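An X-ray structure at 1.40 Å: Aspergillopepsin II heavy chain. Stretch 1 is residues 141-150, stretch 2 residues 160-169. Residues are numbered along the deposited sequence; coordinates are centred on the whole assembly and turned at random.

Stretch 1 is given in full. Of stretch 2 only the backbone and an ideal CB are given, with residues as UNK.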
# COMPACT_ATOMS: atom_id res chain seq x y z
N VAL B 141 -2.59 -10.88 -13.54
CA VAL B 141 -4.03 -10.73 -13.29
C VAL B 141 -4.27 -9.38 -12.67
O VAL B 141 -3.41 -8.83 -11.97
CB VAL B 141 -4.59 -11.81 -12.31
CG1 VAL B 141 -4.40 -13.22 -12.89
CG2 VAL B 141 -3.91 -11.70 -10.95
N GLY B 142 -5.45 -8.84 -12.94
CA GLY B 142 -5.85 -7.55 -12.40
C GLY B 142 -6.71 -7.72 -11.16
O GLY B 142 -6.93 -8.85 -10.70
N PRO B 143 -7.27 -6.63 -10.64
CA PRO B 143 -8.12 -6.66 -9.44
C PRO B 143 -9.62 -6.98 -9.61
O PRO B 143 -10.36 -6.93 -8.63
CB PRO B 143 -7.90 -5.27 -8.85
CG PRO B 143 -7.73 -4.40 -10.06
CD PRO B 143 -6.90 -5.24 -11.00
N SER B 144 -10.04 -7.37 -10.81
CA SER B 144 -11.45 -7.67 -11.09
C SER B 144 -12.17 -8.53 -10.05
O SER B 144 -13.25 -8.18 -9.57
CB SER B 144 -11.60 -8.34 -12.47
OG SER B 144 -11.20 -7.48 -13.53
N ASP B 145 -11.54 -9.65 -9.70
CA ASP B 145 -12.13 -10.61 -8.76
C ASP B 145 -11.65 -10.45 -7.33
O ASP B 145 -11.88 -11.33 -6.48
CB ASP B 145 -11.84 -12.04 -9.23
CG ASP B 145 -12.44 -12.35 -10.59
OD1 ASP B 145 -13.58 -11.97 -10.83
OD2 ASP B 145 -11.76 -13.00 -11.40
N ALA B 146 -11.02 -9.31 -7.04
CA ALA B 146 -10.50 -9.06 -5.71
C ALA B 146 -11.58 -8.77 -4.69
O ALA B 146 -12.70 -8.37 -5.03
CB ALA B 146 -9.51 -7.88 -5.75
N THR B 147 -11.27 -9.07 -3.44
CA THR B 147 -12.16 -8.78 -2.34
C THR B 147 -12.00 -7.28 -2.05
O THR B 147 -10.88 -6.78 -1.92
CB THR B 147 -11.75 -9.60 -1.11
OG1 THR B 147 -11.96 -11.00 -1.37
CG2 THR B 147 -12.54 -9.18 0.12
N VAL B 148 -13.11 -6.55 -1.99
CA VAL B 148 -13.07 -5.12 -1.74
C VAL B 148 -13.22 -4.84 -0.25
O VAL B 148 -14.10 -5.41 0.40
CB VAL B 148 -14.19 -4.41 -2.53
CG1 VAL B 148 -14.28 -2.94 -2.15
CG2 VAL B 148 -13.92 -4.56 -4.03
N MET B 149 -12.35 -3.98 0.26
CA MET B 149 -12.36 -3.61 1.67
C MET B 149 -12.47 -2.11 1.88
O MET B 149 -11.97 -1.33 1.07
CB MET B 149 -11.08 -4.09 2.37
CG MET B 149 -11.02 -5.58 2.65
SD MET B 149 -9.56 -5.92 3.62
CE MET B 149 -9.57 -7.70 3.58
N ASP B 150 -13.16 -1.72 2.95
CA ASP B 150 -13.29 -0.32 3.31
C ASP B 150 -13.14 -0.15 4.81
O ASP B 150 -13.37 -1.08 5.57
CB ASP B 150 -14.61 0.28 2.83
CG ASP B 150 -14.54 0.71 1.38
OD1 ASP B 150 -13.67 1.52 1.02
OD2 ASP B 150 -15.34 0.21 0.60
N UNK B 160 -14.78 4.52 0.44
CA UNK B 160 -15.59 3.82 -0.54
C UNK B 160 -14.59 3.37 -1.62
O UNK B 160 -13.86 4.19 -2.18
CB UNK B 160 -16.71 4.70 -1.10
N UNK B 161 -14.56 2.08 -1.89
CA UNK B 161 -13.63 1.54 -2.86
C UNK B 161 -14.33 0.93 -4.06
O UNK B 161 -15.39 0.32 -3.93
CB UNK B 161 -12.73 0.49 -2.20
N UNK B 162 -13.77 1.16 -5.24
CA UNK B 162 -14.31 0.61 -6.48
C UNK B 162 -13.13 0.05 -7.28
O UNK B 162 -12.01 0.58 -7.22
CB UNK B 162 -15.08 1.67 -7.28
N UNK B 163 -13.36 -1.05 -7.98
CA UNK B 163 -12.31 -1.66 -8.77
C UNK B 163 -12.76 -1.82 -10.22
O UNK B 163 -13.96 -1.78 -10.51
CB UNK B 163 -11.91 -3.01 -8.18
N UNK B 164 -11.80 -1.90 -11.12
CA UNK B 164 -12.10 -2.11 -12.53
C UNK B 164 -11.19 -3.27 -12.94
O UNK B 164 -10.56 -3.92 -12.07
CB UNK B 164 -11.87 -0.85 -13.37
N UNK B 165 -11.06 -3.52 -14.24
CA UNK B 165 -10.20 -4.60 -14.69
C UNK B 165 -8.72 -4.31 -14.52
O UNK B 165 -7.91 -5.24 -14.53
CB UNK B 165 -10.49 -4.91 -16.16
N UNK B 166 -8.35 -3.04 -14.34
CA UNK B 166 -6.94 -2.70 -14.19
C UNK B 166 -6.65 -1.59 -13.17
O UNK B 166 -5.54 -1.06 -13.13
CB UNK B 166 -6.38 -2.28 -15.55
N UNK B 167 -7.63 -1.24 -12.36
CA UNK B 167 -7.44 -0.17 -11.39
C UNK B 167 -8.24 -0.38 -10.11
O UNK B 167 -9.16 -1.21 -10.06
CB UNK B 167 -7.82 1.17 -12.02
N UNK B 168 -7.83 0.36 -9.08
CA UNK B 168 -8.48 0.34 -7.78
C UNK B 168 -8.57 1.80 -7.35
O UNK B 168 -7.55 2.50 -7.34
CB UNK B 168 -7.72 -0.52 -6.76
N UNK B 169 -9.76 2.27 -7.00
CA UNK B 169 -9.94 3.64 -6.56
C UNK B 169 -10.50 3.65 -5.14
O UNK B 169 -11.49 2.96 -4.86
CB UNK B 169 -10.86 4.40 -7.52

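Position 160 sits beside the end of stretch 1 on an extended backbone, its CA-to-CB bond turned away; the ideal CB lies 4.9 Å from Asp 150 OD1. Stretch 1 offers no pocket here, so almost any strand-compatible side chain would fit, long polar ones included. The deposited residue is Glu 160, whose side chain makes no hydrogen bond to stretch 1.

At position 161 the CB points toward stretch 1, 3.5 Å from Asp 150 OD1 and 3.8 Å from both Val 148 CG1 and Met 149 O. A carboxylate and a carbonyl ask for a donor, while the valine methyl asks for carbon. Serine or threonine would suit, and a beta-branched residue fits the strand. Thr 161 meets both demands: its OG1 donates to Asp 150 OD1 at 2.8 Å, its CB packs 3.7 Å from Val 148 CG1, and its backbone N donates to Asp 150 OD2 at 3.2 Å. The aspartate thus grips side chain and main chain of one residue.

Position 162 points away, with nothing of stretch 1 within 5.5 Å of its ideal CB, so the choice is wide. It is Ser 162.

At 163 the CB turns back toward stretch 1, 4.2 Å from Pro 143 O and 4.9 Å from Val 148 CG2. A medium aliphatic such as valine or isoleucine would suit this partly apolar, extended site. Val 163 places CG1 4.1 Å from Val 148 CG2, and CG2 3.9 Å from Pro 143 O.

Position 164 points away and tolerates many residues. Ser 164 looks inward to its own loop: its OG accepts a hydrogen bond from the backbone N of 166.

At 165, phi/psi of -71/-18 does not require glycine, and an ideal CB, 3.7 Å from Ser 144 OG, has room. Small residues would suit. Gly 165 is found, its CA 3.3 Å from Ser 144 OG.

Positions 166 and 167 point away, and polar loop residues are reasonable at both. Asp 166 brings its CA to 4.1 Å from Pro 143 CD. Ser 167 OG and Ser 164 OG lie 2.6 Å apart in a hydrogen bond that either could donate, and Ser 167 O is 3.5 Å from Pro 143 CG.

At 168 the CB points sideways, 5.1 Å from Pro 143 CG, where an aliphatic branch could reach the ring. Val 168 does so, CG2 lying 3.8 Å from Pro 143 CB.

Position 169 is out of reach and unconstrained by stretch 1; it is Thr 169.

Stretch 2 (160-169) ETSVSGDSVT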
# COMPACT_ATOMS: atom_id res chain seq x y z
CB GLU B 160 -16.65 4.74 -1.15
CG GLU B 160 -17.88 4.91 -0.27
CD GLU B 160 -18.84 5.98 -0.80
OE1 GLU B 160 -18.66 6.43 -1.97
OE2 GLU B 160 -19.77 6.38 -0.05
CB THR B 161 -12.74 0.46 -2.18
OG1 THR B 161 -11.93 1.08 -1.17
CG2 THR B 161 -11.83 -0.24 -3.18
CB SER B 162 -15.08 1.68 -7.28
OG SER B 162 -14.27 2.80 -7.57
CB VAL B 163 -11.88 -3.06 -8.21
CG1 VAL B 163 -11.40 -2.92 -6.77
CG2 VAL B 163 -13.01 -4.05 -8.30
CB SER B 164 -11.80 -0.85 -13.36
OG SER B 164 -10.41 -0.64 -13.54
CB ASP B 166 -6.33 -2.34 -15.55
CG ASP B 166 -7.10 -1.24 -16.29
OD1 ASP B 166 -7.67 -0.34 -15.64
OD2 ASP B 166 -7.12 -1.27 -17.53
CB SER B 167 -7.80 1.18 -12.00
OG SER B 167 -9.20 1.28 -12.29
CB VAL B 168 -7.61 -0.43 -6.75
CG1 VAL B 168 -8.31 -0.45 -5.39
CG2 VAL B 168 -7.33 -1.84 -7.22
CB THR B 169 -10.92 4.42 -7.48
OG1 THR B 169 -10.37 4.52 -8.80
CG2 THR B 169 -11.18 5.82 -6.93
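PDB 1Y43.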